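PDB 2C4N: protein NAGD from Escherichia coli, which probably removes phosphate from a broad range of nucleotides and sugar phosphates, as a magnesium-dependent hydrolase of the HAD superfamily. Local coordinates for residues A[25-28]-A[29-33]; A[94-97]-A[98-102]; A[120-123]-A[124-128]; A[148-151]-A[152-155]; A[181-184]-A[185-188]. All coordinates share one frame; numbering follows the deposited sequence.

Interaction 1 (A[25-28]-A[29-33]); sequences AEFL and HGIMD
Glu26 meets Gly30 through the backbone: its carbonyl oxygen accepts from Gly30 N at 3.0 Å, while its carboxylate stays on the exposed side of the helix, which suits a charged residue. Phe27 makes the main side-chain contact. With CG anti to the backbone N (chi1 174°), its ring stands where Ile31 CD1 can rest over one face, 3.9 Å from the ring centroid and displaced toward the rim, a CH-pi contact between residues i and i+4. The CG1-CD1 arm of Ile31 reaches the ring with its terminal methyl. These residues belong to helix 24-33, which packs on the parallel sheet of the HAD core: Phe27 touches Cys8 and Ile31 touches Val6, both on strand 5-9, the strand whose Asp9 binds the magnesium ion. Apolar side chains suit this buried face. Leu28, also buried, turns its isobutyl group to Leu38 and Leu40 of strand 38-42, and its carbonyl takes the N-H of Met32 at 3.0 Å, with an N-H...O angle of 167°. The flexible thioether of Met32 has Leu38 and Val63 as its own neighbours.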
# COMPACT_ATOMS: atom_id res chain seq x y z
N ALA A 25 -28.63 -12.61 -26.87
CA ALA A 25 -29.39 -13.83 -27.10
C ALA A 25 -28.87 -14.61 -28.30
O ALA A 25 -28.59 -15.81 -28.20
CB ALA A 25 -30.87 -13.50 -27.29
N GLU A 26 -28.72 -13.93 -29.43
CA GLU A 26 -28.23 -14.57 -30.65
C GLU A 26 -26.82 -15.10 -30.48
O GLU A 26 -26.48 -16.18 -30.97
CB GLU A 26 -28.26 -13.56 -31.81
CG GLU A 26 -27.99 -14.18 -33.17
CD GLU A 26 -29.06 -15.15 -33.61
OE1 GLU A 26 -29.29 -16.16 -32.89
OE2 GLU A 26 -29.69 -14.92 -34.66
N PHE A 27 -25.99 -14.34 -29.77
CA PHE A 27 -24.61 -14.74 -29.52
C PHE A 27 -24.56 -16.06 -28.76
O PHE A 27 -23.89 -17.01 -29.17
CB PHE A 27 -23.89 -13.66 -28.71
CG PHE A 27 -22.50 -14.04 -28.27
CD1 PHE A 27 -21.49 -14.26 -29.20
CD2 PHE A 27 -22.20 -14.16 -26.92
CE1 PHE A 27 -20.20 -14.60 -28.79
CE2 PHE A 27 -20.92 -14.49 -26.50
CZ PHE A 27 -19.91 -14.71 -27.44
N LEU A 28 -25.29 -16.12 -27.65
CA LEU A 28 -25.33 -17.32 -26.82
C LEU A 28 -25.96 -18.52 -27.53
O LEU A 28 -25.43 -19.63 -27.48
CB LEU A 28 -26.07 -17.03 -25.52
CG LEU A 28 -25.39 -15.99 -24.61
CD1 LEU A 28 -26.20 -15.82 -23.33
CD2 LEU A 28 -23.98 -16.44 -24.28
N HIS A 29 -27.09 -18.29 -28.19
CA HIS A 29 -27.77 -19.37 -28.91
C HIS A 29 -26.87 -19.95 -29.99
O HIS A 29 -26.88 -21.16 -30.24
CB HIS A 29 -29.08 -18.87 -29.52
CG HIS A 29 -30.13 -18.52 -28.50
ND1 HIS A 29 -30.45 -19.34 -27.45
CD2 HIS A 29 -30.93 -17.43 -28.39
CE1 HIS A 29 -31.40 -18.78 -26.72
NE2 HIS A 29 -31.71 -17.62 -27.27
N GLY A 30 -26.08 -19.09 -30.63
CA GLY A 30 -25.18 -19.55 -31.67
C GLY A 30 -24.15 -20.51 -31.10
O GLY A 30 -23.83 -21.53 -31.71
N ILE A 31 -23.64 -20.19 -29.92
CA ILE A 31 -22.65 -21.04 -29.26
C ILE A 31 -23.25 -22.38 -28.86
O ILE A 31 -22.66 -23.43 -29.11
CB ILE A 31 -22.08 -20.35 -28.00
CG1 ILE A 31 -21.31 -19.10 -28.41
CG2 ILE A 31 -21.19 -21.31 -27.23
CD1 ILE A 31 -20.89 -18.23 -27.25
N MET A 32 -24.43 -22.35 -28.25
CA MET A 32 -25.08 -23.58 -27.81
C MET A 32 -25.49 -24.44 -29.00
O MET A 32 -25.39 -25.67 -28.94
CB MET A 32 -26.27 -23.25 -26.91
CG MET A 32 -25.86 -22.49 -25.64
SD MET A 32 -27.08 -22.42 -24.32
CE MET A 32 -28.06 -21.06 -24.83
N ASP A 33 -25.94 -23.80 -30.08
CA ASP A 33 -26.33 -24.53 -31.29
C ASP A 33 -25.15 -25.33 -31.83
O ASP A 33 -25.34 -26.44 -32.34
CB ASP A 33 -26.81 -23.55 -32.37
CG ASP A 33 -28.24 -23.12 -32.18
OD1 ASP A 33 -28.91 -23.63 -31.25
OD2 ASP A 33 -28.71 -22.27 -32.96

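Interaction 2 (A[94-97]-A[98-102]); sequences ALIH and ELYKA
Ile96 and Tyr100 make the closest apolar contact between side chains here: they lie side by side, pointing the same way, with the branch methyl CG2 of the isoleucine 3.4 Å from CE1 of the tyrosine. CG2 stands anti to the backbone N (CG1 has chi1 -60°), which turns this methyl toward the ring. Leu95 and Leu99 form a second apolar pair on the buried side, their branches crossing at an angle with Leu95 CG 4.0 Å from Leu99 CD1. Both are i to i+4 pairs along helix 94-101, the connecting helix of the beta-alpha-beta unit formed by strand 86-90, this helix and strand 105-116. Leucines suit this side because it faces apolar residues: both rest on Val89, and Leu99 also reaches Ile115 and Leu79. With an alanine here in place of Leu99, Leu95 CG is likely to lose its partner and a gap to open against Val89. A CH-pi contact is made by Lys101 CG, over one face of the His97 imidazole and 4.2 Å from its centroid; a long aliphatic chain with a charged end suits this exposed site, since its methylenes can lie on the ring while the amine extends beyond. Four i+4 to i backbone bonds join the segments, Glu98 N to Ala94 O at 3.0 Å being the first. Glu98, its chain bent, also touches Met73 and Ala76 of helix 71-80.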
# COMPACT_ATOMS: atom_id res chain seq x y z
N ALA A 94 -27.09 -17.46 -1.46
CA ALA A 94 -26.43 -18.41 -2.34
C ALA A 94 -25.18 -19.07 -1.78
O ALA A 94 -25.07 -20.30 -1.78
CB ALA A 94 -26.11 -17.74 -3.67
N LEU A 95 -24.24 -18.26 -1.31
CA LEU A 95 -22.99 -18.79 -0.76
C LEU A 95 -23.24 -19.78 0.39
O LEU A 95 -22.63 -20.85 0.44
CB LEU A 95 -22.11 -17.65 -0.25
CG LEU A 95 -20.80 -18.08 0.44
CD1 LEU A 95 -19.91 -18.82 -0.55
CD2 LEU A 95 -20.08 -16.85 1.00
N ILE A 96 -24.14 -19.41 1.29
CA ILE A 96 -24.45 -20.26 2.44
C ILE A 96 -24.96 -21.63 2.00
O ILE A 96 -24.48 -22.66 2.48
CB ILE A 96 -25.51 -19.60 3.35
CG1 ILE A 96 -25.00 -18.25 3.88
CG2 ILE A 96 -25.85 -20.53 4.52
CD1 ILE A 96 -23.81 -18.36 4.81
N HIS A 97 -25.92 -21.64 1.09
CA HIS A 97 -26.49 -22.89 0.60
C HIS A 97 -25.44 -23.74 -0.11
O HIS A 97 -25.40 -24.96 0.06
CB HIS A 97 -27.65 -22.61 -0.34
CG HIS A 97 -28.47 -23.83 -0.65
ND1 HIS A 97 -29.21 -24.49 0.31
CD2 HIS A 97 -28.62 -24.54 -1.79
CE1 HIS A 97 -29.78 -25.55 -0.23
NE2 HIS A 97 -29.44 -25.60 -1.51
N GLU A 98 -24.59 -23.10 -0.90
CA GLU A 98 -23.53 -23.80 -1.62
C GLU A 98 -22.57 -24.48 -0.64
O GLU A 98 -22.16 -25.61 -0.87
CB GLU A 98 -22.74 -22.84 -2.51
CG GLU A 98 -23.48 -22.36 -3.74
CD GLU A 98 -23.72 -23.46 -4.76
OE1 GLU A 98 -22.76 -24.16 -5.14
OE2 GLU A 98 -24.89 -23.63 -5.18
N LEU A 99 -22.23 -23.79 0.44
CA LEU A 99 -21.32 -24.35 1.44
C LEU A 99 -21.94 -25.56 2.14
O LEU A 99 -21.26 -26.55 2.39
CB LEU A 99 -20.94 -23.27 2.46
CG LEU A 99 -20.11 -22.12 1.86
CD1 LEU A 99 -19.82 -21.05 2.89
CD2 LEU A 99 -18.82 -22.69 1.33
N TYR A 100 -23.23 -25.46 2.47
CA TYR A 100 -23.92 -26.58 3.11
C TYR A 100 -23.92 -27.79 2.19
O TYR A 100 -23.74 -28.92 2.65
CB TYR A 100 -25.36 -26.18 3.48
CG TYR A 100 -25.46 -25.47 4.81
CD1 TYR A 100 -26.07 -24.23 4.92
CD2 TYR A 100 -24.91 -26.03 5.96
CE1 TYR A 100 -26.12 -23.56 6.14
CE2 TYR A 100 -24.95 -25.38 7.17
CZ TYR A 100 -25.55 -24.15 7.26
OH TYR A 100 -25.56 -23.49 8.46
N LYS A 101 -24.11 -27.56 0.90
CA LYS A 101 -24.11 -28.64 -0.08
C LYS A 101 -22.70 -29.22 -0.26
O LYS A 101 -22.55 -30.34 -0.73
CB LYS A 101 -24.65 -28.15 -1.44
CG LYS A 101 -26.11 -27.73 -1.42
CD LYS A 101 -27.02 -28.85 -0.93
CE LYS A 101 -27.89 -29.43 -2.04
NZ LYS A 101 -27.12 -30.05 -3.15
N ALA A 102 -21.69 -28.44 0.13
CA ALA A 102 -20.30 -28.89 0.03
C ALA A 102 -19.90 -29.62 1.31
O ALA A 102 -18.73 -29.96 1.51
CB ALA A 102 -19.38 -27.70 -0.19

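Interaction 3 (A[120-123]-A[124-128]); sequences RSYN and WDMMH
Asn123 folds its side chain forward over the start of helix 124-135 to meet Met126. Its CG lies between the backbone N and the carbonyl carbon (chi1 61°), and this turns OD1 toward the first turn, where it accepts from Met126 N at 3.0 Å, the N-H...O angle being 162°. The donor lies nearly in line with the side-chain C=O. The backbone oxygen of Asn123 takes Met127 N, also at 3.0 Å. Tyr122 has CG anti to its own N (chi1 -177°), and its phenol crosses Met127 obliquely, with OH 3.4 Å from Met127 CG and CE2 4.0 Å from Met127 CE; the thioether, bent at its last torsion, brings that methyl back to the ring. Met126 instead stays extended beyond CG and runs back along the loop, its SD 3.8 Å from Tyr122 CA. An unbranched methionine suits both tasks because it can bend or stretch. Tyr122 also meets Leu159 and Ile163 of helix 156-167; it packs on Met127 of a second subunit, and Met127 in turn packs on Tyr122 of that subunit. Asn123 is thus an N-cap: OD1 accepts the N-H of Met126, three residues on, at the start of helix 124-135.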
# COMPACT_ATOMS: atom_id res chain seq x y z
N ARG A 120 -25.75 -7.71 3.37
CA ARG A 120 -26.15 -6.38 3.78
C ARG A 120 -26.35 -6.32 5.29
O ARG A 120 -26.71 -5.28 5.83
CB ARG A 120 -27.44 -5.96 3.09
CG ARG A 120 -27.34 -5.83 1.58
CD ARG A 120 -28.57 -5.08 1.10
NE ARG A 120 -28.53 -4.75 -0.32
CZ ARG A 120 -29.33 -3.84 -0.87
NH1 ARG A 120 -30.21 -3.19 -0.13
NH2 ARG A 120 -29.25 -3.58 -2.17
N SER A 121 -26.12 -7.45 5.95
CA SER A 121 -26.26 -7.53 7.40
C SER A 121 -24.90 -7.40 8.07
O SER A 121 -24.79 -7.47 9.29
CB SER A 121 -26.90 -8.86 7.81
OG SER A 121 -28.27 -8.89 7.47
N TYR A 122 -23.87 -7.21 7.25
CA TYR A 122 -22.50 -7.05 7.75
C TYR A 122 -22.48 -6.01 8.87
O TYR A 122 -23.05 -4.93 8.72
CB TYR A 122 -21.57 -6.58 6.63
CG TYR A 122 -20.11 -6.46 7.02
CD1 TYR A 122 -19.34 -7.59 7.27
CD2 TYR A 122 -19.49 -5.21 7.07
CE1 TYR A 122 -17.97 -7.48 7.57
CE2 TYR A 122 -18.13 -5.10 7.37
CZ TYR A 122 -17.38 -6.24 7.61
OH TYR A 122 -16.03 -6.13 7.90
N ASN A 123 -21.84 -6.34 9.99
CA ASN A 123 -21.76 -5.41 11.10
C ASN A 123 -20.49 -5.56 11.93
O ASN A 123 -19.64 -6.41 11.65
CB ASN A 123 -22.99 -5.55 12.01
CG ASN A 123 -23.12 -6.94 12.62
OD1 ASN A 123 -22.14 -7.66 12.76
ND2 ASN A 123 -24.34 -7.31 13.00
N TRP A 124 -20.39 -4.71 12.94
CA TRP A 124 -19.26 -4.67 13.87
C TRP A 124 -18.94 -6.05 14.44
O TRP A 124 -17.78 -6.45 14.53
CB TRP A 124 -19.59 -3.70 15.00
CG TRP A 124 -18.43 -3.28 15.85
CD1 TRP A 124 -17.65 -2.18 15.69
CD2 TRP A 124 -17.95 -3.95 17.03
NE1 TRP A 124 -16.72 -2.11 16.70
CE2 TRP A 124 -16.88 -3.19 17.53
CE3 TRP A 124 -18.32 -5.12 17.70
CZ2 TRP A 124 -16.17 -3.55 18.69
CZ3 TRP A 124 -17.62 -5.48 18.85
CH2 TRP A 124 -16.56 -4.70 19.33
N ASP A 125 -19.98 -6.78 14.84
CA ASP A 125 -19.78 -8.11 15.41
C ASP A 125 -19.14 -9.10 14.43
O ASP A 125 -18.24 -9.85 14.81
CB ASP A 125 -21.12 -8.67 15.91
CG ASP A 125 -21.65 -7.90 17.11
OD1 ASP A 125 -20.93 -7.80 18.12
OD2 ASP A 125 -22.80 -7.41 17.03
N MET A 126 -19.60 -9.10 13.19
CA MET A 126 -19.04 -9.99 12.17
C MET A 126 -17.59 -9.63 11.89
O MET A 126 -16.74 -10.51 11.77
CB MET A 126 -19.85 -9.89 10.88
CG MET A 126 -21.24 -10.50 10.96
SD MET A 126 -22.03 -10.49 9.34
CE MET A 126 -23.76 -10.38 9.79
N MET A 127 -17.31 -8.34 11.76
CA MET A 127 -15.94 -7.90 11.50
C MET A 127 -15.05 -8.35 12.64
O MET A 127 -13.94 -8.83 12.43
CB MET A 127 -15.89 -6.37 11.37
CG MET A 127 -14.54 -5.85 10.90
SD MET A 127 -14.32 -4.07 11.07
CE MET A 127 -15.61 -3.44 10.02
N HIS A 128 -15.55 -8.19 13.86
CA HIS A 128 -14.82 -8.56 15.07
C HIS A 128 -14.49 -10.05 15.08
O HIS A 128 -13.33 -10.44 15.22
CB HIS A 128 -15.66 -8.21 16.31
CG HIS A 128 -15.08 -8.71 17.59
ND1 HIS A 128 -15.86 -9.15 18.64
CD2 HIS A 128 -13.79 -8.82 18.01
CE1 HIS A 128 -15.08 -9.52 19.64
NE2 HIS A 128 -13.83 -9.33 19.29

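Interaction 4 (A[148-151]-A[152-155]); sequences HGRG and FYPA
Phe152 and His148 meet as a T-shaped pair in the loop between strand 139-142 and helix 156-167: the edge of the phenyl points to the face of the imidazole, centroids 5.9 Å apart and planes at 59°. The histidine ring is restrained by its own neighbour, ND1 donating to Gly149 O at 3.2 Å in a nearly straight bond that lies in the imidazole plane. Phe152 also packs on Ala135 of a second subunit, a setting that suits a large apolar ring. The N-H of Tyr153 donates to Arg150 O at 3.1 Å, with an N-H...O angle of 161°, closing a type II' turn from Arg150 to Tyr153. Gly151 occupies the second position with positive phi (63°) and negative psi, a region that disfavours residues with a side chain. The phenol of Tyr153 lies alongside the Arg150 side chain, both pointing the same way; NH2 of the poorly ordered guanidinium is 4.0 Å from CE2, and the two planes stand perpendicular. Where the two arms of the loop approach, His148 and Pro154 form a single beta bridge, and the small Ala155 methyl lies close against His148, CB 3.3 Å from CA. The side chains of Ala155 and Asp146, a residue that probably sets substrate specificity, are about 5 Å apart. His148 O also bonds Tyr44 OH, and a weak, long ion pair joins Arg150 NH1 to Asp17 OD1. The bond from ND1 is consistent with a proton on that nitrogen, and the loop appears to be organised by backbone bonds and ring packing.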
# COMPACT_ATOMS: atom_id res chain seq x y z
N HIS A 148 -17.11 -2.71 -4.43
CA HIS A 148 -18.52 -2.35 -4.40
C HIS A 148 -19.29 -2.90 -5.60
O HIS A 148 -18.69 -3.22 -6.62
CB HIS A 148 -18.66 -0.83 -4.34
CG HIS A 148 -18.00 -0.11 -5.48
ND1 HIS A 148 -18.52 -0.11 -6.76
CD2 HIS A 148 -16.87 0.63 -5.53
CE1 HIS A 148 -17.73 0.61 -7.54
NE2 HIS A 148 -16.73 1.07 -6.82
N GLY A 149 -20.60 -3.03 -5.45
CA GLY A 149 -21.44 -3.53 -6.53
C GLY A 149 -21.94 -2.34 -7.32
O GLY A 149 -21.14 -1.54 -7.79
N ARG A 150 -23.26 -2.21 -7.46
CA ARG A 150 -23.81 -1.07 -8.19
C ARG A 150 -23.71 0.18 -7.32
O ARG A 150 -23.91 0.12 -6.10
CB ARG A 150 -25.26 -1.34 -8.58
CG ARG A 150 -25.44 -2.48 -9.57
CD ARG A 150 -26.91 -2.72 -9.77
NE ARG A 150 -27.58 -2.66 -8.48
CZ ARG A 150 -28.86 -2.33 -8.31
NH1 ARG A 150 -29.62 -2.02 -9.35
NH2 ARG A 150 -29.36 -2.27 -7.08
N GLY A 151 -23.40 1.31 -7.95
CA GLY A 151 -23.25 2.55 -7.21
C GLY A 151 -22.10 2.38 -6.23
O GLY A 151 -21.01 1.96 -6.62
N PHE A 152 -22.35 2.70 -4.96
CA PHE A 152 -21.32 2.56 -3.95
C PHE A 152 -21.70 1.53 -2.90
O PHE A 152 -21.29 1.61 -1.74
CB PHE A 152 -21.02 3.91 -3.31
CG PHE A 152 -20.39 4.89 -4.27
CD1 PHE A 152 -21.14 5.91 -4.84
CD2 PHE A 152 -19.05 4.75 -4.62
CE1 PHE A 152 -20.56 6.79 -5.75
CE2 PHE A 152 -18.46 5.63 -5.54
CZ PHE A 152 -19.22 6.65 -6.11
N TYR A 153 -22.48 0.54 -3.33
CA TYR A 153 -22.91 -0.55 -2.48
C TYR A 153 -21.70 -1.38 -2.08
O TYR A 153 -20.97 -1.87 -2.95
CB TYR A 153 -23.89 -1.45 -3.24
CG TYR A 153 -25.30 -0.92 -3.33
CD1 TYR A 153 -25.57 0.44 -3.31
CD2 TYR A 153 -26.37 -1.80 -3.48
CE1 TYR A 153 -26.88 0.92 -3.43
CE2 TYR A 153 -27.68 -1.34 -3.61
CZ TYR A 153 -27.92 0.02 -3.58
OH TYR A 153 -29.21 0.48 -3.70
N PRO A 154 -21.47 -1.57 -0.78
CA PRO A 154 -20.32 -2.36 -0.35
C PRO A 154 -20.39 -3.77 -0.94
O PRO A 154 -21.47 -4.38 -1.00
CB PRO A 154 -20.45 -2.37 1.17
CG PRO A 154 -21.09 -1.03 1.46
CD PRO A 154 -22.17 -0.98 0.39
N ALA A 155 -19.24 -4.27 -1.39
CA ALA A 155 -19.14 -5.61 -1.95
C ALA A 155 -18.09 -6.35 -1.13
O ALA A 155 -17.49 -5.77 -0.22
CB ALA A 155 -18.73 -5.54 -3.42

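Interaction 5 (A[181-184]-A[185-188]); sequences IIRA and ALNK
Arg183 is turned at three torsions, chi1 -104°, chi2 -59° and chi3 143°, and these bends carry its guanidinium forward over Leu186, three residues on. Leu186 has CG anti to its carbonyl carbon, which sends CD1 up under the flat group: CD1 lies 3.5 Å from Arg183 CZ, over the centre of one face. A leucine suits this place because a planar cation lets an apolar methyl lie against its face while its N-H groups point outward in the plane. Asn187 OD1 approaches the guanidinium near its edge, 4.2 Å from NH1, too long for a bond. Both segments belong to helix 180-189, which packs on the HAD core sheet: Ile182 touches Ile7 and Ile198, Ala185 also meets Ile7, and Leu186 reaches Thr196. The small Ala184 and Ala185 let the helix lie close; Ala184 faces Tyr69. Leu186 CD1 would probably lose its flat cover were an alanine to replace Arg183. NH1 also makes a weak, long ion pair with Glu194 of a third subunit, whose own Arg183 lies close by. Four i+4 to i backbone bonds join the segments, Asn187 N to Arg183 O at 2.9 Å among them, and Lys188 NZ bonds to Ser66 O.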
# COMPACT_ATOMS: atom_id res chain seq x y z
N ILE A 181 -10.17 -19.28 -10.68
CA ILE A 181 -11.58 -19.40 -11.04
C ILE A 181 -11.75 -19.79 -12.50
O ILE A 181 -12.75 -20.41 -12.87
CB ILE A 181 -12.37 -18.10 -10.73
CG1 ILE A 181 -13.87 -18.40 -10.81
CG2 ILE A 181 -12.00 -17.01 -11.72
CD1 ILE A 181 -14.75 -17.31 -10.25
N ILE A 182 -10.79 -19.43 -13.34
CA ILE A 182 -10.84 -19.79 -14.76
C ILE A 182 -10.59 -21.30 -14.84
O ILE A 182 -11.22 -22.01 -15.63
CB ILE A 182 -9.77 -19.03 -15.58
CG1 ILE A 182 -9.99 -17.51 -15.46
CG2 ILE A 182 -9.82 -19.46 -17.03
CD1 ILE A 182 -11.38 -17.04 -15.87
N ARG A 183 -9.67 -21.78 -14.02
CA ARG A 183 -9.36 -23.21 -13.97
C ARG A 183 -10.61 -23.97 -13.53
O ARG A 183 -10.94 -25.01 -14.10
CB ARG A 183 -8.22 -23.48 -12.97
CG ARG A 183 -6.88 -23.76 -13.64
CD ARG A 183 -6.99 -24.97 -14.55
NE ARG A 183 -6.19 -24.83 -15.76
CZ ARG A 183 -6.30 -25.62 -16.82
NH1 ARG A 183 -7.17 -26.62 -16.81
NH2 ARG A 183 -5.54 -25.42 -17.88
N ALA A 184 -11.29 -23.43 -12.53
CA ALA A 184 -12.51 -24.04 -12.02
C ALA A 184 -13.58 -24.08 -13.10
O ALA A 184 -14.31 -25.06 -13.23
CB ALA A 184 -13.02 -23.25 -10.81
N ALA A 185 -13.66 -23.02 -13.89
CA ALA A 185 -14.64 -22.94 -14.97
C ALA A 185 -14.32 -23.98 -16.04
O ALA A 185 -15.22 -24.63 -16.58
CB ALA A 185 -14.65 -21.54 -15.57
N LEU A 186 -13.03 -24.14 -16.35
CA LEU A 186 -12.59 -25.12 -17.34
C LEU A 186 -12.95 -26.52 -16.86
O LEU A 186 -13.44 -27.35 -17.62
CB LEU A 186 -11.08 -25.04 -17.57
CG LEU A 186 -10.52 -23.79 -18.26
CD1 LEU A 186 -8.99 -23.84 -18.23
CD2 LEU A 186 -11.02 -23.70 -19.68
N ASN A 187 -12.70 -26.81 -15.60
CA ASN A 187 -13.02 -28.11 -15.05
C ASN A 187 -14.51 -28.36 -15.14
O ASN A 187 -14.93 -29.44 -15.33
CB ASN A 187 -12.51 -28.32 -13.59
CG ASN A 187 -10.97 -28.12 -13.42
OD1 ASN A 187 -10.22 -28.11 -14.36
ND2 ASN A 187 -10.55 -27.91 -12.19
N LYS A 188 -15.31 -27.32 -14.98
CA LYS A 188 -16.76 -27.44 -15.08
C LYS A 188 -17.15 -27.89 -16.48
O LYS A 188 -18.14 -28.60 -16.66
CB LYS A 188 -17.42 -26.10 -14.73
CG LYS A 188 -18.94 -26.04 -14.95
CD LYS A 188 -19.51 -24.71 -14.43
CE LYS A 188 -20.94 -24.44 -14.91
NZ LYS A 188 -21.95 -25.36 -14.33

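From the N terminus, the five contacts follow one another in series; none nests in or crosses another, and each is local. Interaction 1 lies in helix 24-33, beside the six-stranded parallel core sheet. Interaction 2 lies in helix 94-101, within the four-stranded sheet's domain, about 30 Å away between centres. Interaction 3 starts helix 124-135 there, and interaction 4 closes the turn before helix 156-167. Interactions 3 and 4 are the pair that touch, Arg120 NH2 lying 3.1 Å from Tyr153 CE2, and both meet the second subunit. Interaction 5 returns the chain to the core sheet in helix 180-189, about 21 Å from interaction 1 between centres.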